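Long-range contacts in Tol-Pal system protein TolB (PDB 7MX5), which probably serves as the periplasmic component of the Tol-Pal system, supporting outer membrane invagination during cell division and helping to maintain outer membrane integrity: residues G214-P219 with T231-G236; P238-M243 with T261-T266; L347-S352 with E391-A396; M359-T364 with P395-K400. All blocks are in the same frame, centred on the assembly; numbering follows the deposited sequence.

Contact 1: G214-P219 with T231-G236; sequences GLNGAP and TASMNG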
loop_
_atom_site.group_PDB
_atom_site.type_symbol
_atom_site.label_atom_id
_atom_site.label_comp_id
_atom_site.label_asym_id
_atom_site.label_seq_id
_atom_site.Cartn_x
_atom_site.Cartn_y
_atom_site.Cartn_z
ATOM N N GLY A 214 25.324 13.166 8.717
ATOM C CA GLY A 214 25.197 11.732 8.857
ATOM C C GLY A 214 23.810 11.168 8.646
ATOM O O GLY A 214 23.597 9.980 8.909
ATOM N N LEU A 215 22.865 11.974 8.172
ATOM C CA LEU A 215 21.488 11.520 8.015
ATOM C C LEU A 215 21.394 10.469 6.916
ATOM O O LEU A 215 21.701 10.746 5.751
ATOM C CB LEU A 215 20.580 12.706 7.699
ATOM C CG LEU A 215 19.089 12.398 7.539
ATOM C CD1 LEU A 215 18.521 11.820 8.824
ATOM C CD2 LEU A 215 18.327 13.649 7.126
ATOM N N ASN A 216 20.973 9.259 7.286
ATOM C CA ASN A 216 20.682 8.217 6.309
ATOM C C ASN A 216 19.246 8.297 5.808
ATOM O O ASN A 216 18.994 8.091 4.615
ATOM C CB ASN A 216 20.944 6.834 6.911
ATOM C CG ASN A 216 22.421 6.536 7.069
ATOM O OD1 ASN A 216 23.053 6.965 8.033
ATOM N ND2 ASN A 216 22.978 5.794 6.118
ATOM N N GLY A 217 18.302 8.592 6.697
ATOM C CA GLY A 217 16.917 8.754 6.306
ATOM C C GLY A 217 15.977 7.729 6.906
ATOM O O GLY A 217 15.998 7.493 8.118
ATOM N N ALA A 218 15.147 7.119 6.055
ATOM C CA ALA A 218 14.153 6.126 6.444
ATOM C C ALA A 218 13.248 6.656 7.551
ATOM O O ALA A 218 13.295 6.155 8.682
ATOM C CB ALA A 218 14.831 4.829 6.891
ATOM N N PRO A 219 12.412 7.652 7.274
ATOM C CA PRO A 219 11.540 8.189 8.322
ATOM C C PRO A 219 10.348 7.285 8.590
ATOM O O PRO A 219 9.915 6.506 7.738
ATOM C CB PRO A 219 11.088 9.541 7.756
ATOM C CG PRO A 219 11.264 9.439 6.282
ATOM C CD PRO A 219 12.217 8.322 5.976
ATOM N N THR A 231 16.940 7.110 10.608
ATOM C CA THR A 231 18.277 6.540 10.647
ATOM C C THR A 231 19.307 7.613 10.327
ATOM O O THR A 231 19.100 8.444 9.438
ATOM C CB THR A 231 18.411 5.380 9.659
ATOM O OG1 THR A 231 17.223 4.578 9.694
ATOM C CG2 THR A 231 19.612 4.517 10.013
ATOM N N ALA A 232 20.419 7.588 11.058
ATOM C CA ALA A 232 21.479 8.564 10.865
ATOM C C ALA A 232 22.765 8.018 11.463
ATOM O O ALA A 232 22.741 7.357 12.504
ATOM C CB ALA A 232 21.124 9.910 11.502
ATOM N N SER A 233 23.882 8.302 10.800
ATOM C CA SER A 233 25.207 7.878 11.243
ATOM C C SER A 233 26.069 9.127 11.372
ATOM O O SER A 233 26.728 9.525 10.409
ATOM C CB SER A 233 25.824 6.884 10.264
ATOM O OG SER A 233 25.539 7.240 8.923
ATOM N N MET A 234 26.059 9.745 12.556
ATOM C CA MET A 234 26.909 10.909 12.783
ATOM C C MET A 234 28.358 10.578 12.447
ATOM O O MET A 234 29.029 11.318 11.720
ATOM C CB MET A 234 26.785 11.385 14.233
ATOM C CG MET A 234 26.131 12.761 14.416
ATOM S SD MET A 234 26.502 14.074 13.221
ATOM C CE MET A 234 28.295 14.063 13.146
ATOM N N ASN A 235 28.843 9.445 12.944
ATOM C CA ASN A 235 30.158 8.939 12.581
ATOM C C ASN A 235 30.061 7.437 12.371
ATOM O O ASN A 235 29.533 6.720 13.226
ATOM C CB ASN A 235 31.202 9.271 13.656
ATOM C CG ASN A 235 32.125 8.103 13.960
ATOM O OD1 ASN A 235 33.194 7.972 13.364
ATOM N ND2 ASN A 235 31.724 7.260 14.906
ATOM N N GLY A 236 30.550 6.971 11.226
ATOM C CA GLY A 236 30.666 5.550 10.973
ATOM C C GLY A 236 29.395 4.834 10.559
ATOM O O GLY A 236 29.041 4.817 9.377
HETATM O O HOH W 1 14.333 4.621 10.359
#
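Thr231 and Gly217 grip each other through two nearly straight backbone hydrogen bonds, Thr231 N to Gly217 O at 2.7 Å and Gly217 N to Thr231 O at 2.9 Å. Thr231 O takes a second donor, Asn216 N at 3.0 Å, whose bond is bent to 132° at the hydrogen. Both N-H groups come from the same face of the Thr231 carbonyl plane. Two successive residues facing one make this a classic beta bulge in an antiparallel hairpin, and the register slips by one before Leu215 pairs with Ala232. Past that pair, Ser233 N bonds to Gly214 O, at a modelled 2.5 Å that is probably somewhat too short.

One side-chain bond joins the two segments directly: Ser233 OG donates to Asn216 OD1 at 2.7 Å, in the amide plane and on a lone pair. The Ser233 hydroxyl sits between its own backbone N and carbonyl carbon (chi1 39°), turned toward the asparagine. A water donates to both Ala218 O and Thr231 OG1, while that threonine hydroxyl is also bonded to Thr261 O in the next blade.

Packing is modest. Leu215 CD1 lies 3.5 Å from Thr231 O and 4.2 Å from Ala232 CB, on the face of the sheet where Phe212 also touches Ala232. The open end of the hairpin is thus held mainly by main-chain hydrogen bonds, with the bulge directing Asn216 toward the strand it pairs with.

Contact 2: P238-M243 with T261-T266; sequences PEIYQM and TEARYT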
loop_
_atom_site.group_PDB
_atom_site.type_symbol
_atom_site.label_atom_id
_atom_site.label_comp_id
_atom_site.label_asym_id
_atom_site.label_seq_id
_atom_site.Cartn_x
_atom_site.Cartn_y
_atom_site.Cartn_z
ATOM N N PRO A 238 25.270 3.433 10.723
ATOM C CA PRO A 238 23.918 3.974 10.910
ATOM C C PRO A 238 23.356 3.618 12.276
ATOM O O PRO A 238 23.669 2.572 12.844
ATOM C CB PRO A 238 23.113 3.309 9.786
ATOM C CG PRO A 238 24.144 2.884 8.779
ATOM C CD PRO A 238 25.329 2.486 9.599
ATOM N N GLU A 239 22.520 4.513 12.803
ATOM C CA GLU A 239 21.884 4.339 14.101
ATOM C C GLU A 239 20.456 4.863 14.032
ATOM O O GLU A 239 20.131 5.726 13.212
ATOM C CB GLU A 239 22.654 5.063 15.216
ATOM C CG GLU A 239 23.523 4.163 16.078
ATOM C CD GLU A 239 24.788 4.849 16.548
ATOM O OE1 GLU A 239 24.898 6.079 16.371
ATOM O OE2 GLU A 239 25.674 4.161 17.095
ATOM N N ILE A 240 19.605 4.339 14.910
ATOM C CA ILE A 240 18.202 4.737 14.966
ATOM C C ILE A 240 18.044 5.872 15.969
ATOM O O ILE A 240 18.546 5.795 17.096
ATOM C CB ILE A 240 17.300 3.547 15.337
ATOM C CG1 ILE A 240 17.227 2.548 14.182
ATOM C CG2 ILE A 240 15.905 4.025 15.712
ATOM C CD1 ILE A 240 17.732 1.172 14.541
ATOM N N TYR A 241 17.343 6.924 15.557
ATOM C CA TYR A 241 17.044 8.068 16.402
ATOM C C TYR A 241 15.538 8.278 16.453
ATOM O O TYR A 241 14.825 8.002 15.483
ATOM C CB TYR A 241 17.720 9.337 15.872
ATOM C CG TYR A 241 19.228 9.322 15.942
ATOM C CD1 TYR A 241 19.982 8.745 14.929
ATOM C CD2 TYR A 241 19.898 9.868 17.027
ATOM C CE1 TYR A 241 21.362 8.723 14.992
ATOM C CE2 TYR A 241 21.277 9.858 17.092
ATOM C CZ TYR A 241 22.004 9.278 16.077
ATOM O OH TYR A 241 23.378 9.261 16.149
ATOM N N GLN A 242 15.053 8.767 17.590
ATOM C CA GLN A 242 13.662 9.176 17.729
ATOM C C GLN A 242 13.599 10.685 17.905
ATOM O O GLN A 242 14.288 11.245 18.765
ATOM C CB GLN A 242 12.977 8.488 18.911
ATOM C CG GLN A 242 11.467 8.706 18.917
ATOM C CD GLN A 242 10.768 8.057 20.092
ATOM O OE1 GLN A 242 11.410 7.554 21.013
ATOM N NE2 GLN A 242 9.440 8.064 20.066
ATOM N N MET A 243 12.776 11.337 17.093
ATOM C CA MET A 243 12.569 12.772 17.185
ATOM C C MET A 243 11.240 13.073 17.859
ATOM O O MET A 243 10.260 12.348 17.677
ATOM C CB MET A 243 12.595 13.427 15.806
ATOM C CG MET A 243 13.058 14.865 15.849
ATOM S SD MET A 243 12.706 15.771 14.343
ATOM C CE MET A 243 14.295 16.544 14.068
ATOM N N THR A 261 20.069 0.373 8.516
ATOM C CA THR A 261 18.875 -0.069 9.216
ATOM C C THR A 261 17.750 0.941 9.032
ATOM O O THR A 261 17.970 2.089 8.635
ATOM C CB THR A 261 19.147 -0.274 10.712
ATOM O OG1 THR A 261 17.982 -0.823 11.342
ATOM C CG2 THR A 261 19.506 1.048 11.373
ATOM N N GLU A 262 16.531 0.487 9.318
ATOM C CA GLU A 262 15.334 1.313 9.259
ATOM C C GLU A 262 14.413 0.924 10.405
ATOM O O GLU A 262 14.229 -0.264 10.682
ATOM C CB GLU A 262 14.592 1.157 7.920
ATOM C CG GLU A 262 15.478 1.217 6.683
ATOM C CD GLU A 262 16.010 -0.145 6.281
ATOM O OE1 GLU A 262 15.652 -1.143 6.941
ATOM O OE2 GLU A 262 16.792 -0.214 5.310
ATOM N N ALA A 263 13.837 1.925 11.065
ATOM C CA ALA A 263 12.952 1.713 12.201
ATOM C C ALA A 263 11.511 1.999 11.803
ATOM O O ALA A 263 11.233 2.979 11.105
ATOM C CB ALA A 263 13.354 2.599 13.382
ATOM N N ARG A 264 10.596 1.139 12.248
ATOM C CA ARG A 264 9.176 1.259 11.934
ATOM C C ARG A 264 8.369 1.050 13.206
ATOM O O ARG A 264 8.508 0.017 13.868
ATOM C CB ARG A 264 8.758 0.247 10.863
ATOM C CG ARG A 264 9.566 0.327 9.577
ATOM C CD ARG A 264 8.783 1.033 8.484
ATOM N NE ARG A 264 9.602 1.290 7.305
ATOM C CZ ARG A 264 9.174 1.177 6.056
ATOM N NH1 ARG A 264 7.935 0.799 5.781
ATOM N NH2 ARG A 264 10.008 1.448 5.056
ATOM N N TYR A 265 7.521 2.023 13.536
ATOM C CA TYR A 265 6.715 1.945 14.747
ATOM C C TYR A 265 5.722 0.793 14.677
ATOM O O TYR A 265 5.180 0.481 13.612
ATOM C CB TYR A 265 5.947 3.248 14.964
ATOM C CG TYR A 265 6.766 4.409 15.473
ATOM C CD1 TYR A 265 7.077 4.529 16.820
ATOM C CD2 TYR A 265 7.201 5.404 14.609
ATOM C CE1 TYR A 265 7.818 5.598 17.289
ATOM C CE2 TYR A 265 7.935 6.480 15.068
ATOM C CZ TYR A 265 8.239 6.573 16.408
ATOM O OH TYR A 265 8.975 7.642 16.865
ATOM N N THR A 266 5.477 0.166 15.824
ATOM C CA THR A 266 4.339 -0.735 15.919
ATOM C C THR A 266 3.053 0.083 16.031
ATOM O O THR A 266 3.045 1.139 16.670
ATOM C CB THR A 266 4.477 -1.659 17.129
ATOM O OG1 THR A 266 4.697 -0.878 18.309
ATOM C CG2 THR A 266 5.642 -2.621 16.939
#
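Ile240 fits between Thr261 and Ala263, and this is where the contact is tight. Its CD1 reaches Thr261 CG2 at 3.6 Å, the two side chains crossing at about a right angle, while its CG2 meets Ala263 CB at 3.7 Å. With CG1 beside the backbone N (chi1 -71°) and CG2 anti to it, CG2 is set against Ala263 and CD1, carried on CG1, against Thr261. Phe272 and Phe274 also touch Ile240, making this end an apolar cluster. The Thr261 hydroxyl is bonded to Thr275 O, and its methyl makes the closer approach to Ile240.

Looser packing follows at Gln242 and Tyr265. The extended glutamine brings NE2 to the ring edge near its plane, and a weak hydrogen bond of 3.3 Å joins Gln242 NE2 to Tyr265 OH. Amide and ring planes are 58° apart. Gln242 is partly exposed, whereas Tyr265 is buried, also packed against Ser227 and Leu229.

The backbones run 17° from parallel but stay too far apart to pair, with Ile240 CA and Ala263 CA 6.7 Å apart. Side-chain packing of the third strand of one blade on the first strand of the next is characteristic of neighbouring blades in a beta-propeller.

Contact 3: L347-S352 with E391-A396; sequences LDESPS and EVREPA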
loop_
_atom_site.group_PDB
_atom_site.type_symbol
_atom_site.label_atom_id
_atom_site.label_comp_id
_atom_site.label_asym_id
_atom_site.label_seq_id
_atom_site.Cartn_x
_atom_site.Cartn_y
_atom_site.Cartn_z
ATOM N N LEU A 347 14.836 -6.669 -5.174
ATOM C CA LEU A 347 15.344 -5.508 -4.457
ATOM C C LEU A 347 15.261 -5.743 -2.958
ATOM O O LEU A 347 14.216 -6.156 -2.445
ATOM C CB LEU A 347 14.561 -4.247 -4.836
ATOM C CG LEU A 347 14.619 -3.857 -6.313
ATOM C CD1 LEU A 347 13.674 -2.705 -6.601
ATOM C CD2 LEU A 347 16.042 -3.506 -6.714
ATOM N N ASP A 348 16.368 -5.479 -2.261
ATOM C CA ASP A 348 16.399 -5.498 -0.800
ATOM C C ASP A 348 15.795 -4.182 -0.315
ATOM O O ASP A 348 16.489 -3.232 0.055
ATOM C CB ASP A 348 17.823 -5.702 -0.296
ATOM C CG ASP A 348 17.924 -5.644 1.215
ATOM O OD1 ASP A 348 16.998 -6.133 1.894
ATOM O OD2 ASP A 348 18.935 -5.115 1.724
ATOM N N GLU A 349 14.465 -4.132 -0.332
ATOM C CA GLU A 349 13.728 -2.903 -0.084
ATOM C C GLU A 349 12.466 -3.222 0.705
ATOM O O GLU A 349 11.889 -4.304 0.574
ATOM C CB GLU A 349 13.380 -2.200 -1.402
ATOM C CG GLU A 349 12.889 -0.771 -1.263
ATOM C CD GLU A 349 13.235 0.072 -2.475
ATOM O OE1 GLU A 349 14.419 0.443 -2.626
ATOM O OE2 GLU A 349 12.329 0.352 -3.285
ATOM N N SER A 350 12.038 -2.262 1.516
ATOM C CA SER A 350 10.927 -2.495 2.431
ATOM C C SER A 350 9.617 -2.661 1.667
ATOM O O SER A 350 9.334 -1.878 0.752
ATOM C CB SER A 350 10.809 -1.338 3.420
ATOM O OG SER A 350 10.254 -1.773 4.649
ATOM N N PRO A 351 8.803 -3.653 2.002
ATOM C CA PRO A 351 7.440 -3.725 1.473
ATOM C C PRO A 351 6.531 -2.794 2.269
ATOM O O PRO A 351 6.964 -2.092 3.182
ATOM C CB PRO A 351 7.052 -5.198 1.663
ATOM C CG PRO A 351 8.205 -5.856 2.397
ATOM C CD PRO A 351 9.110 -4.778 2.897
ATOM N N SER A 352 5.248 -2.797 1.911
ATOM C CA SER A 352 4.282 -1.935 2.577
ATOM C C SER A 352 2.922 -2.613 2.595
ATOM O O SER A 352 2.414 -3.020 1.545
ATOM C CB SER A 352 4.190 -0.570 1.885
ATOM O OG SER A 352 3.677 0.416 2.763
ATOM N N GLU A 391 12.601 2.944 -13.256
ATOM C CA GLU A 391 12.211 2.000 -12.223
ATOM C C GLU A 391 11.401 2.709 -11.146
ATOM O O GLU A 391 11.513 3.920 -10.948
ATOM C CB GLU A 391 13.433 1.316 -11.591
ATOM C CG GLU A 391 14.342 2.256 -10.816
ATOM C CD GLU A 391 15.584 1.563 -10.291
ATOM O OE1 GLU A 391 15.535 0.333 -10.083
ATOM O OE2 GLU A 391 16.608 2.249 -10.085
ATOM N N VAL A 392 10.575 1.928 -10.454
ATOM C CA VAL A 392 9.754 2.405 -9.347
ATOM C C VAL A 392 10.297 1.794 -8.064
ATOM O O VAL A 392 10.514 0.578 -7.993
ATOM C CB VAL A 392 8.272 2.043 -9.543
ATOM C CG1 VAL A 392 7.383 3.099 -8.913
ATOM C CG2 VAL A 392 7.961 1.879 -11.022
ATOM N N ARG A 393 10.519 2.632 -7.052
ATOM C CA ARG A 393 11.169 2.191 -5.827
ATOM C C ARG A 393 10.453 2.755 -4.610
ATOM O O ARG A 393 9.778 3.786 -4.676
ATOM C CB ARG A 393 12.648 2.609 -5.790
ATOM C CG ARG A 393 13.416 2.313 -7.066
ATOM C CD ARG A 393 13.936 0.890 -7.065
ATOM N NE ARG A 393 14.527 0.535 -5.782
ATOM C CZ ARG A 393 15.829 0.399 -5.571
ATOM N NH1 ARG A 393 16.708 0.574 -6.545
ATOM N NH2 ARG A 393 16.260 0.079 -4.355
ATOM N N GLU A 394 10.617 2.050 -3.489
ATOM C CA GLU A 394 10.212 2.472 -2.152
ATOM C C GLU A 394 8.742 2.873 -2.083
ATOM O O GLU A 394 8.434 4.048 -1.847
ATOM C CB GLU A 394 11.097 3.629 -1.685
ATOM C CG GLU A 394 12.349 3.184 -0.947
ATOM C CD GLU A 394 13.407 4.270 -0.876
ATOM O OE1 GLU A 394 13.434 5.139 -1.774
ATOM O OE2 GLU A 394 14.211 4.256 0.080
ATOM N N PRO A 395 7.812 1.940 -2.267
ATOM C CA PRO A 395 6.394 2.279 -2.133
ATOM C C PRO A 395 5.980 2.391 -0.674
ATOM O O PRO A 395 6.600 1.823 0.228
ATOM C CB PRO A 395 5.687 1.106 -2.818
ATOM C CG PRO A 395 6.607 -0.042 -2.597
ATOM C CD PRO A 395 8.006 0.524 -2.628
ATOM N N ALA A 396 4.905 3.145 -0.454
ATOM C CA ALA A 396 4.360 3.329 0.889
ATOM C C ALA A 396 2.852 3.498 0.772
ATOM O O ALA A 396 2.377 4.546 0.324
ATOM C CB ALA A 396 4.995 4.530 1.584
#
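Glu349 faces Glu394 and Ser352 faces Ala396 as the two backbones run nearly the same way, 15° apart, with Ser352 CA 5.5 Å from Ala396 CA. The centre is a salt bridge: Arg393 NH2 bonds to Glu349 OE1 at 2.6 Å. That nitrogen meets the oxygen from above the carboxylate plane (37° out of it), although the oxygen lies near the guanidinium plane, at its edge. Weaker bonds from Arg393 NE reach both carboxylate oxygens. The backbone N of Glu394 also donates to Glu349 OE2, but the modelled distance is too short to be trusted. An extended glutamate chain, with CG anti to the backbone N (chi1 -167°), spans the gap. On one face of the guanidinium, Leu347 CD2 sits 4.0 Å above the plane, over its centre. The positive Arg393 probably helps stabilise the buried Glu349 carboxylate. Ser352 OG lies 3.5 Å from Ala396 CA and accepts a hydrogen bond from Trp397 N.

Leu347 and Glu349 also rest on Ala363 of strand 359-366. Strand 391-397 pairs with strand 135-141 to complete the blade that closes the propeller ring, and the 347-352 loop leads into the short edge strand 352-353 of the neighbouring blade.

Contact 4: M359-T364 with P395-K400; sequences MVVYAT and PAWAPK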
loop_
_atom_site.group_PDB
_atom_site.type_symbol
_atom_site.label_atom_id
_atom_site.label_comp_id
_atom_site.label_asym_id
_atom_site.label_seq_id
_atom_site.Cartn_x
_atom_site.Cartn_y
_atom_site.Cartn_z
ATOM N N MET A 359 -3.377 -6.974 1.364
ATOM C CA MET A 359 -2.487 -6.728 0.243
ATOM C C MET A 359 -1.132 -6.250 0.751
ATOM O O MET A 359 -0.985 -5.846 1.908
ATOM C CB MET A 359 -3.077 -5.684 -0.716
ATOM C CG MET A 359 -4.261 -6.170 -1.538
ATOM S SD MET A 359 -3.809 -7.399 -2.773
ATOM C CE MET A 359 -5.422 -7.848 -3.408
ATOM N N VAL A 360 -0.140 -6.297 -0.132
ATOM C CA VAL A 360 1.194 -5.789 0.168
ATOM C C VAL A 360 1.830 -5.327 -1.136
ATOM O O VAL A 360 1.728 -6.001 -2.165
ATOM C CB VAL A 360 2.061 -6.850 0.884
ATOM C CG1 VAL A 360 2.148 -8.123 0.062
ATOM C CG2 VAL A 360 3.452 -6.302 1.174
ATOM N N VAL A 361 2.472 -4.165 -1.093
ATOM C CA VAL A 361 3.143 -3.600 -2.256
ATOM C C VAL A 361 4.645 -3.618 -2.006
ATOM O O VAL A 361 5.113 -3.465 -0.870
ATOM C CB VAL A 361 2.642 -2.172 -2.570
ATOM C CG1 VAL A 361 3.015 -1.206 -1.454
ATOM C CG2 VAL A 361 3.181 -1.688 -3.913
ATOM N N TYR A 362 5.404 -3.832 -3.078
ATOM C CA TYR A 362 6.856 -3.884 -2.996
ATOM C C TYR A 362 7.429 -3.573 -4.369
ATOM O O TYR A 362 6.737 -3.660 -5.386
ATOM C CB TYR A 362 7.346 -5.249 -2.496
ATOM C CG TYR A 362 6.970 -6.407 -3.394
ATOM C CD1 TYR A 362 5.683 -6.928 -3.388
ATOM C CD2 TYR A 362 7.904 -6.979 -4.250
ATOM C CE1 TYR A 362 5.335 -7.984 -4.208
ATOM C CE2 TYR A 362 7.565 -8.036 -5.073
ATOM C CZ TYR A 362 6.279 -8.535 -5.047
ATOM O OH TYR A 362 5.935 -9.585 -5.866
ATOM N N ALA A 363 8.706 -3.205 -4.382
ATOM C CA ALA A 363 9.413 -2.867 -5.610
ATOM C C ALA A 363 10.278 -4.043 -6.041
ATOM O O ALA A 363 11.016 -4.608 -5.226
ATOM C CB ALA A 363 10.272 -1.616 -5.420
ATOM N N THR A 364 10.186 -4.406 -7.317
ATOM C CA THR A 364 10.955 -5.516 -7.866
ATOM C C THR A 364 11.248 -5.220 -9.332
ATOM O O THR A 364 10.952 -4.132 -9.836
ATOM C CB THR A 364 10.204 -6.842 -7.684
ATOM O OG1 THR A 364 10.971 -7.910 -8.255
ATOM C CG2 THR A 364 8.846 -6.782 -8.363
ATOM N N PRO A 395 7.812 1.940 -2.267
ATOM C CA PRO A 395 6.394 2.279 -2.133
ATOM C C PRO A 395 5.980 2.391 -0.674
ATOM O O PRO A 395 6.600 1.823 0.228
ATOM C CB PRO A 395 5.687 1.106 -2.818
ATOM C CG PRO A 395 6.607 -0.042 -2.597
ATOM C CD PRO A 395 8.006 0.524 -2.628
ATOM N N ALA A 396 4.905 3.145 -0.454
ATOM C CA ALA A 396 4.360 3.329 0.889
ATOM C C ALA A 396 2.852 3.498 0.772
ATOM O O ALA A 396 2.377 4.546 0.324
ATOM C CB ALA A 396 4.995 4.530 1.584
ATOM N N TRP A 397 2.108 2.468 1.168
ATOM C CA TRP A 397 0.653 2.524 1.125
ATOM C C TRP A 397 0.133 3.463 2.205
ATOM O O TRP A 397 0.488 3.330 3.380
ATOM C CB TRP A 397 0.068 1.125 1.312
ATOM C CG TRP A 397 -1.222 0.889 0.584
ATOM C CD1 TRP A 397 -2.326 1.693 0.590
ATOM C CD2 TRP A 397 -1.546 -0.232 -0.248
ATOM N NE1 TRP A 397 -3.315 1.142 -0.190
ATOM C CE2 TRP A 397 -2.861 -0.039 -0.716
ATOM C CE3 TRP A 397 -0.851 -1.378 -0.644
ATOM C CZ2 TRP A 397 -3.495 -0.950 -1.560
ATOM C CZ3 TRP A 397 -1.481 -2.281 -1.482
ATOM C CH2 TRP A 397 -2.790 -2.061 -1.931
ATOM N N ALA A 398 -0.708 4.415 1.806
ATOM C CA ALA A 398 -1.257 5.364 2.762
ATOM C C ALA A 398 -2.171 4.645 3.752
ATOM O O ALA A 398 -2.982 3.804 3.354
ATOM C CB ALA A 398 -2.030 6.469 2.045
ATOM N N PRO A 399 -2.068 4.952 5.039
ATOM C CA PRO A 399 -2.872 4.263 6.051
ATOM C C PRO A 399 -4.311 4.768 6.051
ATOM O O PRO A 399 -4.687 5.670 5.303
ATOM C CB PRO A 399 -2.154 4.618 7.354
ATOM C CG PRO A 399 -1.583 5.967 7.086
ATOM C CD PRO A 399 -1.154 5.938 5.641
ATOM N N LYS A 400 -5.118 4.165 6.916
ATOM C CA LYS A 400 -6.516 4.547 7.069
ATOM C C LYS A 400 -6.792 5.013 8.494
ATOM O O LYS A 400 -5.938 4.894 9.374
ATOM C CB LYS A 400 -7.437 3.381 6.706
ATOM C CG LYS A 400 -8.278 3.615 5.461
ATOM C CD LYS A 400 -7.408 3.733 4.220
ATOM C CE LYS A 400 -8.252 3.808 2.958
ATOM N NZ LYS A 400 -9.409 2.872 3.008
ATOM O OXT LYS A 400 -7.871 5.518 8.801
#
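Pro395 is wedged against Val361, whose two methyls both reach its ring: CG1 is 3.8 Å and CG2 3.9 Å from Pro395 CB. The two side chains slide past each other in opposite directions. Val361 CG1 stands between its own backbone N and carbonyl carbon (chi1 66°), where it can touch both Pro395 and the residue two positions on. Pro395 CG rests 3.9 Å from Tyr362 CA, and Pro395 CD reaches Ala363 CB at 4.2 Å. The ring therefore spans three successive residues of the opposing strand.

After Ala396, which turns away, Trp397 supplies the other half of the contact through the benzene part of its indole. Its CE3 lies 4.0 Å from Val361 CG1, and its CH2 comes within 3.8 Å of Met359 CB. Met359 then bends at chi2 (-69°), which places SD, and its end leads away from the indole. The contact is wholly apolar and buried, and the strand axes approach to 6.9 Å at 168°, antiparallel in direction yet belonging to different sheets.

Strand 359-366 is sandwiched between blades. While its Met359 and Val361 face the closing blade through strand 391-397, with Ala363 at the side, Val360 and Tyr362 point the other way, onto Leu342 and Thr343 of strand 339-344. Beyond Trp397 the chain leaves the strand, with Ala398 and Pro399 against Trp177.

Contact 1 lies within a single blade and is held mainly by main-chain hydrogen bonds, whereas contacts 2, 3 and 4 join neighbouring blades through side chains. Contact 1 is peripheral and partly buried; contact 4, near the centre of the chain, is fully buried and apolar. Contact 2 is also buried but ends in a weak polar pair, and contact 3, partly buried, is dominated by charge. Contacts 1 and 2 meet along paired strands 227-232 and 239-244, and Thr231 OG1 bonds to Thr261 O between them. Contacts 3 and 4 share Pro395 and Ala396 of strand 391-397, holding its middle by ionic bonds and its C-terminal end by apolar packing.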